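Local coordinates for aminodeoxyfutalosine deaminase (Deinococcus radiodurans, PDB 2IMR), which deaminates aminodeoxyfutalosine to futalosine in menaquinone biosynthesis, using one zinc ion per subunit, at residues C320-L332 and V347-T361. Residues are numbered along the deposited sequence; the frame is centred on the assembly and turned at random.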
ATOM      1  N   CYS A 320      -6.667 -12.420   1.687  1.00 22.25           N
ATOM      2  CA  CYS A 320      -6.444 -11.017   1.341  1.00 21.97           C
ATOM      3  C   CYS A 320      -5.056 -10.557   1.780  1.00 22.37           C
ATOM      4  O   CYS A 320      -4.558 -10.969   2.828  1.00 22.36           O
ATOM      5  CB  CYS A 320      -7.476 -10.112   2.030  1.00 20.91           C
ATOM      6  SG  CYS A 320      -9.193 -10.269   1.490  1.00 20.20           S
ATOM      7  N   ALA A 321      -4.430  -9.709   0.974  1.00 20.87           N
ATOM      8  CA  ALA A 321      -3.128  -9.164   1.325  1.00 20.60           C
ATOM      9  C   ALA A 321      -3.444  -7.827   1.992  1.00 19.70           C
ATOM     10  O   ALA A 321      -4.528  -7.282   1.793  1.00 18.21           O
ATOM     11  CB  ALA A 321      -2.288  -8.943   0.074  1.00 20.03           C
ATOM     12  N   VAL A 322      -2.521  -7.308   2.791  1.00 19.00           N
ATOM     13  CA  VAL A 322      -2.744  -6.026   3.449  1.00 17.30           C
ATOM     14  C   VAL A 322      -1.553  -5.103   3.243  1.00 17.34           C
ATOM     15  O   VAL A 322      -0.412  -5.558   3.146  1.00 16.24           O
ATOM     16  CB  VAL A 322      -2.972  -6.199   4.974  1.00 20.31           C
ATOM     17  CG1 VAL A 322      -4.213  -7.044   5.222  1.00 18.40           C
ATOM     18  CG2 VAL A 322      -1.754  -6.835   5.624  1.00 22.60           C
ATOM     19  N   VAL A 323      -1.818  -3.802   3.158  1.00 16.73           N
ATOM     20  CA  VAL A 323      -0.739  -2.835   2.999  1.00 14.96           C
ATOM     21  C   VAL A 323      -0.715  -1.936   4.225  1.00 14.61           C
ATOM     22  O   VAL A 323      -1.740  -1.377   4.612  1.00 12.56           O
ATOM     23  CB  VAL A 323      -0.927  -1.949   1.746  1.00 16.42           C
ATOM     24  CG1 VAL A 323       0.252  -0.979   1.620  1.00 13.85           C
ATOM     25  CG2 VAL A 323      -1.032  -2.814   0.502  1.00 14.80           C
ATOM     26  N   THR A 324       0.449  -1.809   4.855  1.00 12.56           N
ATOM     27  CA  THR A 324       0.565  -0.951   6.024  1.00 13.21           C
ATOM     28  C   THR A 324       1.407   0.268   5.633  1.00 14.13           C
ATOM     29  O   THR A 324       2.340   0.146   4.843  1.00 12.36           O
ATOM     30  CB  THR A 324       1.203  -1.719   7.219  1.00 13.14           C
ATOM     31  OG1 THR A 324       1.318  -0.854   8.358  1.00 11.94           O
ATOM     32  CG2 THR A 324       2.577  -2.248   6.852  1.00 15.55           C
ATOM     33  N   CYS A 325       1.041   1.439   6.163  1.00 13.37           N
ATOM     34  CA  CYS A 325       1.739   2.703   5.903  1.00 13.47           C
ATOM     35  C   CYS A 325       2.141   3.247   7.279  1.00 14.22           C
ATOM     36  O   CYS A 325       1.437   4.063   7.875  1.00 14.70           O
ATOM     37  CB  CYS A 325       0.797   3.694   5.192  1.00 13.93           C
ATOM     38  SG  CYS A 325       0.058   3.081   3.634  1.00 13.72           S
ATOM     39  N   PRO A 326       3.288   2.789   7.802  1.00 14.98           N
ATOM     40  CA  PRO A 326       3.822   3.182   9.112  1.00 15.66           C
ATOM     41  C   PRO A 326       3.796   4.662   9.484  1.00 14.74           C
ATOM     42  O   PRO A 326       3.105   5.059  10.420  1.00 13.11           O
ATOM     43  CB  PRO A 326       5.237   2.612   9.087  1.00 14.47           C
ATOM     44  CG  PRO A 326       5.083   1.396   8.249  1.00 14.40           C
ATOM     45  CD  PRO A 326       4.235   1.904   7.110  1.00 13.54           C
ATOM     46  N   ARG A 327       4.553   5.482   8.770  1.00 14.34           N
ATOM     47  CA  ARG A 327       4.589   6.897   9.103  1.00 13.58           C
ATOM     48  C   ARG A 327       3.223   7.560   9.060  1.00 14.93           C
ATOM     49  O   ARG A 327       2.870   8.320   9.960  1.00 12.51           O
ATOM     50  CB  ARG A 327       5.573   7.623   8.188  1.00 14.00           C
ATOM     51  CG  ARG A 327       7.008   7.217   8.468  1.00 15.49           C
ATOM     52  CD  ARG A 327       7.981   7.950   7.563  1.00 17.78           C
ATOM     53  NE  ARG A 327       7.760   7.625   6.159  1.00 17.73           N
ATOM     54  CZ  ARG A 327       8.494   8.108   5.163  1.00 17.69           C
ATOM     55  NH1 ARG A 327       9.502   8.940   5.417  1.00 13.92           N
ATOM     56  NH2 ARG A 327       8.223   7.761   3.913  1.00 15.97           N
ATOM     57  N   SER A 328       2.450   7.265   8.018  1.00 14.72           N
ATOM     58  CA  SER A 328       1.123   7.845   7.895  1.00 14.81           C
ATOM     59  C   SER A 328       0.269   7.546   9.126  1.00 15.13           C
ATOM     60  O   SER A 328      -0.382   8.442   9.663  1.00 14.60           O
ATOM     61  CB  SER A 328       0.419   7.309   6.643  1.00 14.43           C
ATOM     62  OG  SER A 328      -0.880   7.865   6.527  1.00 13.71           O
ATOM     63  N   ASN A 329       0.268   6.293   9.578  1.00 15.19           N
ATOM     64  CA  ASN A 329      -0.531   5.929  10.749  1.00 14.70           C
ATOM     65  C   ASN A 329      -0.099   6.714  11.976  1.00 15.02           C
ATOM     66  O   ASN A 329      -0.928   7.114  12.795  1.00 14.10           O
ATOM     67  CB  ASN A 329      -0.412   4.437  11.063  1.00 13.11           C
ATOM     68  CG  ASN A 329      -1.008   3.557   9.983  1.00 14.17           C
ATOM     69  OD1 ASN A 329      -1.788   4.010   9.141  1.00 18.35           O
ATOM     70  ND2 ASN A 329      -0.657   2.286  10.014  1.00 12.31           N
ATOM     71  N   HIS A 330       1.203   6.931  12.105  1.00 14.76           N
ATOM     72  CA  HIS A 330       1.722   7.668  13.240  1.00 15.83           C
ATOM     73  C   HIS A 330       1.281   9.132  13.210  1.00 17.03           C
ATOM     74  O   HIS A 330       0.761   9.651  14.199  1.00 16.95           O
ATOM     75  CB  HIS A 330       3.251   7.584  13.274  1.00 17.48           C
ATOM     76  CG  HIS A 330       3.874   8.488  14.289  1.00 18.73           C
ATOM     77  ND1 HIS A 330       3.653   8.348  15.642  1.00 19.15           N
ATOM     78  CD2 HIS A 330       4.656   9.585  14.145  1.00 19.53           C
ATOM     79  CE1 HIS A 330       4.269   9.324  16.288  1.00 18.28           C
ATOM     80  NE2 HIS A 330       4.885  10.087  15.402  1.00 16.97           N
ATOM     81  N   HIS A 331       1.478   9.795  12.075  1.00 17.29           N
ATOM     82  CA  HIS A 331       1.099  11.201  11.965  1.00 17.95           C
ATOM     83  C   HIS A 331      -0.401  11.451  12.077  1.00 17.63           C
ATOM     84  O   HIS A 331      -0.823  12.521  12.516  1.00 18.40           O
ATOM     85  CB  HIS A 331       1.638  11.796  10.665  1.00 18.26           C
ATOM     86  CG  HIS A 331       3.131  11.869  10.619  1.00 21.24           C
ATOM     87  ND1 HIS A 331       3.869  12.524  11.583  1.00 23.79           N
ATOM     88  CD2 HIS A 331       4.025  11.343   9.752  1.00 20.46           C
ATOM     89  CE1 HIS A 331       5.155  12.398  11.309  1.00 22.33           C
ATOM     90  NE2 HIS A 331       5.277  11.686  10.203  1.00 23.64           N
ATOM     91  N   LEU A 332      -1.208  10.469  11.697  1.00 16.30           N
ATOM     92  CA  LEU A 332      -2.655  10.623  11.782  1.00 17.52           C
ATOM     93  C   LEU A 332      -3.204  10.089  13.101  1.00 17.55           C
ATOM     94  O   LEU A 332      -4.420  10.038  13.303  1.00 18.46           O
ATOM     95  CB  LEU A 332      -3.333   9.933  10.588  1.00 17.12           C
ATOM     96  CG  LEU A 332      -3.220  10.743   9.288  1.00 18.72           C
ATOM     97  CD1 LEU A 332      -3.600   9.895   8.080  1.00 17.95           C
ATOM     98  CD2 LEU A 332      -4.122  11.970   9.388  1.00 22.66           C
ATOM     99  N   VAL A 347      -0.747 -13.746   6.963  1.00 21.20           N
ATOM    100  CA  VAL A 347      -1.279 -12.779   6.013  1.00 20.23           C
ATOM    101  C   VAL A 347      -0.133 -12.056   5.310  1.00 20.66           C
ATOM    102  O   VAL A 347       0.815 -11.618   5.955  1.00 21.02           O
ATOM    103  CB  VAL A 347      -2.169 -11.745   6.737  1.00 20.55           C
ATOM    104  CG1 VAL A 347      -2.711 -10.729   5.738  1.00 19.25           C
ATOM    105  CG2 VAL A 347      -3.309 -12.461   7.450  1.00 20.54           C
ATOM    106  N   GLU A 348      -0.216 -11.958   3.986  1.00 21.79           N
ATOM    107  CA  GLU A 348       0.805 -11.284   3.189  1.00 23.78           C
ATOM    108  C   GLU A 348       0.739  -9.784   3.470  1.00 23.24           C
ATOM    109  O   GLU A 348      -0.313  -9.160   3.321  1.00 23.08           O
ATOM    110  CB  GLU A 348       0.561 -11.542   1.699  1.00 26.46           C
ATOM    111  CG  GLU A 348       1.544 -10.848   0.758  1.00 32.58           C
ATOM    112  CD  GLU A 348       2.958 -11.380   0.880  1.00 35.11           C
ATOM    113  OE1 GLU A 348       3.574 -11.209   1.955  1.00 38.43           O
ATOM    114  OE2 GLU A 348       3.457 -11.969  -0.103  1.00 38.34           O
ATOM    115  N   VAL A 349       1.868  -9.212   3.873  1.00 21.24           N
ATOM    116  CA  VAL A 349       1.938  -7.791   4.190  1.00 19.61           C
ATOM    117  C   VAL A 349       2.851  -7.040   3.225  1.00 19.69           C
ATOM    118  O   VAL A 349       3.934  -7.514   2.882  1.00 18.42           O
ATOM    119  CB  VAL A 349       2.460  -7.580   5.632  1.00 19.66           C
ATOM    120  CG1 VAL A 349       2.506  -6.091   5.967  1.00 19.30           C
ATOM    121  CG2 VAL A 349       1.560  -8.311   6.618  1.00 22.61           C
ATOM    122  N   ALA A 350       2.391  -5.876   2.780  1.00 17.31           N
ATOM    123  CA  ALA A 350       3.155  -5.031   1.871  1.00 16.72           C
ATOM    124  C   ALA A 350       3.288  -3.657   2.523  1.00 16.16           C
ATOM    125  O   ALA A 350       2.545  -3.326   3.450  1.00 16.00           O
ATOM    126  CB  ALA A 350       2.431  -4.908   0.534  1.00 14.03           C
ATOM    127  N   LEU A 351       4.233  -2.861   2.039  1.00 15.61           N
ATOM    128  CA  LEU A 351       4.456  -1.530   2.580  1.00 15.54           C
ATOM    129  C   LEU A 351       4.108  -0.404   1.614  1.00 14.93           C
ATOM    130  O   LEU A 351       4.320  -0.509   0.406  1.00 17.36           O
ATOM    131  CB  LEU A 351       5.918  -1.383   3.003  1.00 17.30           C
ATOM    132  CG  LEU A 351       6.320  -2.023   4.329  1.00 17.37           C
ATOM    133  CD1 LEU A 351       7.834  -2.181   4.387  1.00 19.00           C
ATOM    134  CD2 LEU A 351       5.826  -1.157   5.474  1.00 17.73           C
ATOM    135  N   GLY A 352       3.576   0.676   2.174  1.00 14.35           N
ATOM    136  CA  GLY A 352       3.223   1.848   1.391  1.00 14.00           C
ATOM    137  C   GLY A 352       3.584   3.067   2.225  1.00 12.07           C
ATOM    138  O   GLY A 352       3.841   2.938   3.419  1.00 11.78           O
ATOM    139  N   THR A 353       3.615   4.246   1.610  1.00 13.62           N
ATOM    140  CA  THR A 353       3.936   5.471   2.329  1.00 14.24           C
ATOM    141  C   THR A 353       2.675   6.310   2.478  1.00 15.73           C
ATOM    142  O   THR A 353       2.635   7.252   3.269  1.00 15.45           O
ATOM    143  CB  THR A 353       4.950   6.340   1.547  1.00 14.63           C
ATOM    144  OG1 THR A 353       4.372   6.706   0.286  1.00 14.51           O
ATOM    145  CG2 THR A 353       6.250   5.582   1.302  1.00 14.51           C
ATOM    146  N   ASP A 354       1.646   5.949   1.714  1.00 15.17           N
ATOM    147  CA  ASP A 354       0.395   6.700   1.683  1.00 15.89           C
ATOM    148  C   ASP A 354       0.804   7.997   0.970  1.00 14.80           C
ATOM    149  O   ASP A 354       1.950   8.122   0.545  1.00 17.02           O
ATOM    150  CB  ASP A 354      -0.105   6.997   3.100  1.00 17.88           C
ATOM    151  CG  ASP A 354      -1.610   7.107   3.173  1.00 17.92           C
ATOM    152  OD1 ASP A 354      -2.254   7.194   2.111  1.00 21.47           O
ATOM    153  OD2 ASP A 354      -2.150   7.116   4.295  1.00 19.77           O
ATOM    154  N   SER A 355      -0.106   8.952   0.810  1.00 15.96           N
ATOM    155  CA  SER A 355       0.259  10.208   0.141  1.00 14.81           C
ATOM    156  C   SER A 355       1.261  10.954   1.026  1.00 15.06           C
ATOM    157  O   SER A 355       1.371  10.667   2.219  1.00 14.56           O
ATOM    158  CB  SER A 355      -0.975  11.085  -0.073  1.00 14.30           C
ATOM    159  OG  SER A 355      -1.229  11.882   1.068  1.00 15.69           O
ATOM    160  N   VAL A 356       1.986  11.915   0.455  1.00 15.28           N
ATOM    161  CA  VAL A 356       2.968  12.660   1.238  1.00 16.52           C
ATOM    162  C   VAL A 356       2.332  13.582   2.275  1.00 18.01           C
ATOM    163  O   VAL A 356       3.020  14.106   3.156  1.00 18.50           O
ATOM    164  CB  VAL A 356       3.891  13.507   0.335  1.00 17.38           C
ATOM    165  CG1 VAL A 356       4.730  12.595  -0.545  1.00 18.06           C
ATOM    166  CG2 VAL A 356       3.061  14.460  -0.509  1.00 19.51           C
ATOM    167  N   ALA A 357       1.024  13.793   2.175  1.00 17.86           N
ATOM    168  CA  ALA A 357       0.346  14.649   3.140  1.00 18.26           C
ATOM    169  C   ALA A 357       0.520  14.078   4.546  1.00 19.10           C
ATOM    170  O   ALA A 357       0.710  14.826   5.507  1.00 18.15           O
ATOM    171  CB  ALA A 357      -1.133  14.765   2.803  1.00 18.90           C
ATOM    172  N   SER A 358       0.469  12.752   4.662  1.00 17.75           N
ATOM    173  CA  SER A 358       0.611  12.102   5.963  1.00 16.52           C
ATOM    174  C   SER A 358       1.815  11.170   6.058  1.00 17.83           C
ATOM    175  O   SER A 358       2.244  10.818   7.162  1.00 17.26           O
ATOM    176  CB  SER A 358      -0.666  11.316   6.301  1.00 15.89           C
ATOM    177  OG  SER A 358      -0.883  10.247   5.390  1.00 16.79           O
ATOM    178  N   GLY A 359       2.366  10.781   4.912  1.00 16.23           N
ATOM    179  CA  GLY A 359       3.503   9.873   4.911  1.00 17.07           C
ATOM    180  C   GLY A 359       4.885  10.491   4.752  1.00 16.89           C
ATOM    181  O   GLY A 359       5.878   9.770   4.691  1.00 16.15           O
ATOM    182  N   GLU A 360       4.950  11.815   4.671  1.00 17.02           N
ATOM    183  CA  GLU A 360       6.220  12.526   4.529  1.00 18.59           C
ATOM    184  C   GLU A 360       6.838  12.436   3.136  1.00 18.58           C
ATOM    185  O   GLU A 360       7.003  13.460   2.465  1.00 19.14           O
ATOM    186  CB  GLU A 360       7.234  12.026   5.571  1.00 20.88           C
ATOM    187  CG  GLU A 360       6.916  12.429   6.999  1.00 24.61           C
ATOM    188  CD  GLU A 360       7.971  11.948   7.983  1.00 27.46           C
ATOM    189  OE1 GLU A 360       9.178  12.151   7.721  1.00 28.40           O
ATOM    190  OE2 GLU A 360       7.593  11.374   9.022  1.00 27.59           O
ATOM    191  N   THR A 361       7.198  11.226   2.709  1.00 17.96           N
ATOM    192  CA  THR A 361       7.801  11.029   1.388  1.00 17.56           C
ATOM    193  C   THR A 361       7.275   9.767   0.705  1.00 16.70           C
ATOM    194  O   THR A 361       6.595   8.955   1.325  1.00 16.14           O
ATOM    195  CB  THR A 361       9.333  10.885   1.471  1.00 19.72           C
ATOM    196  OG1 THR A 361       9.660   9.568   1.937  1.00 17.20           O
ATOM    197  CG2 THR A 361       9.923  11.930   2.421  1.00 17.61           C
TER
HETATM  198  O   HOH W   1      -2.689 -12.974   2.781  1.00 26.79           O
HETATM  199  O   HOH W   2       3.410   6.124   5.569  1.00 14.70           O
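Arg-327 lays one face of its guanidinium over the carbonyl of Gly-359, whose O stands 3.0 Å above the plane, while NH2 donates within that plane to Thr-361 OG1 (3.0 Å). A bend at chi3 (-63°) turns the group back over the 356-359 helix end; Glu-367 and Glu-366 pair with its NE and NH1, and Glu-360 OE1 forms only a long salt bridge. With an alanine here, Glu-367 and Glu-366 would probably lose their arginine charge partner, and Thr-361 OG1 its NH2 donor. One helical turn on, His-331 NE2, at its ring edge, donates a nearly straight hydrogen bond (2.6 Å, N-H...O 168°) to the anti side of Glu-360 OE2, ring and carboxylate planes 61° apart. Between the helices, Ser-328 OG donates to the anti side of Asp-354 OD2 (2.7 Å) and lies 2.6 Å from Ser-358 OG. A water ties Ser-328 N to Thr-353 O. Preceding these helices, parallel strands 322-324 and 349-351 of the amidohydrolase barrel join in four backbone bonds, from Val-322 N to Glu-348 O through Gly-352 N to Thr-324 O. Val-322 CG2 meets Val-349 CG2 at 3.8 Å. Asp-354 is a zinc ligand, so the Ser-328 bond, consistent with a second-shell role, probably steadies its carboxylate at the metal site.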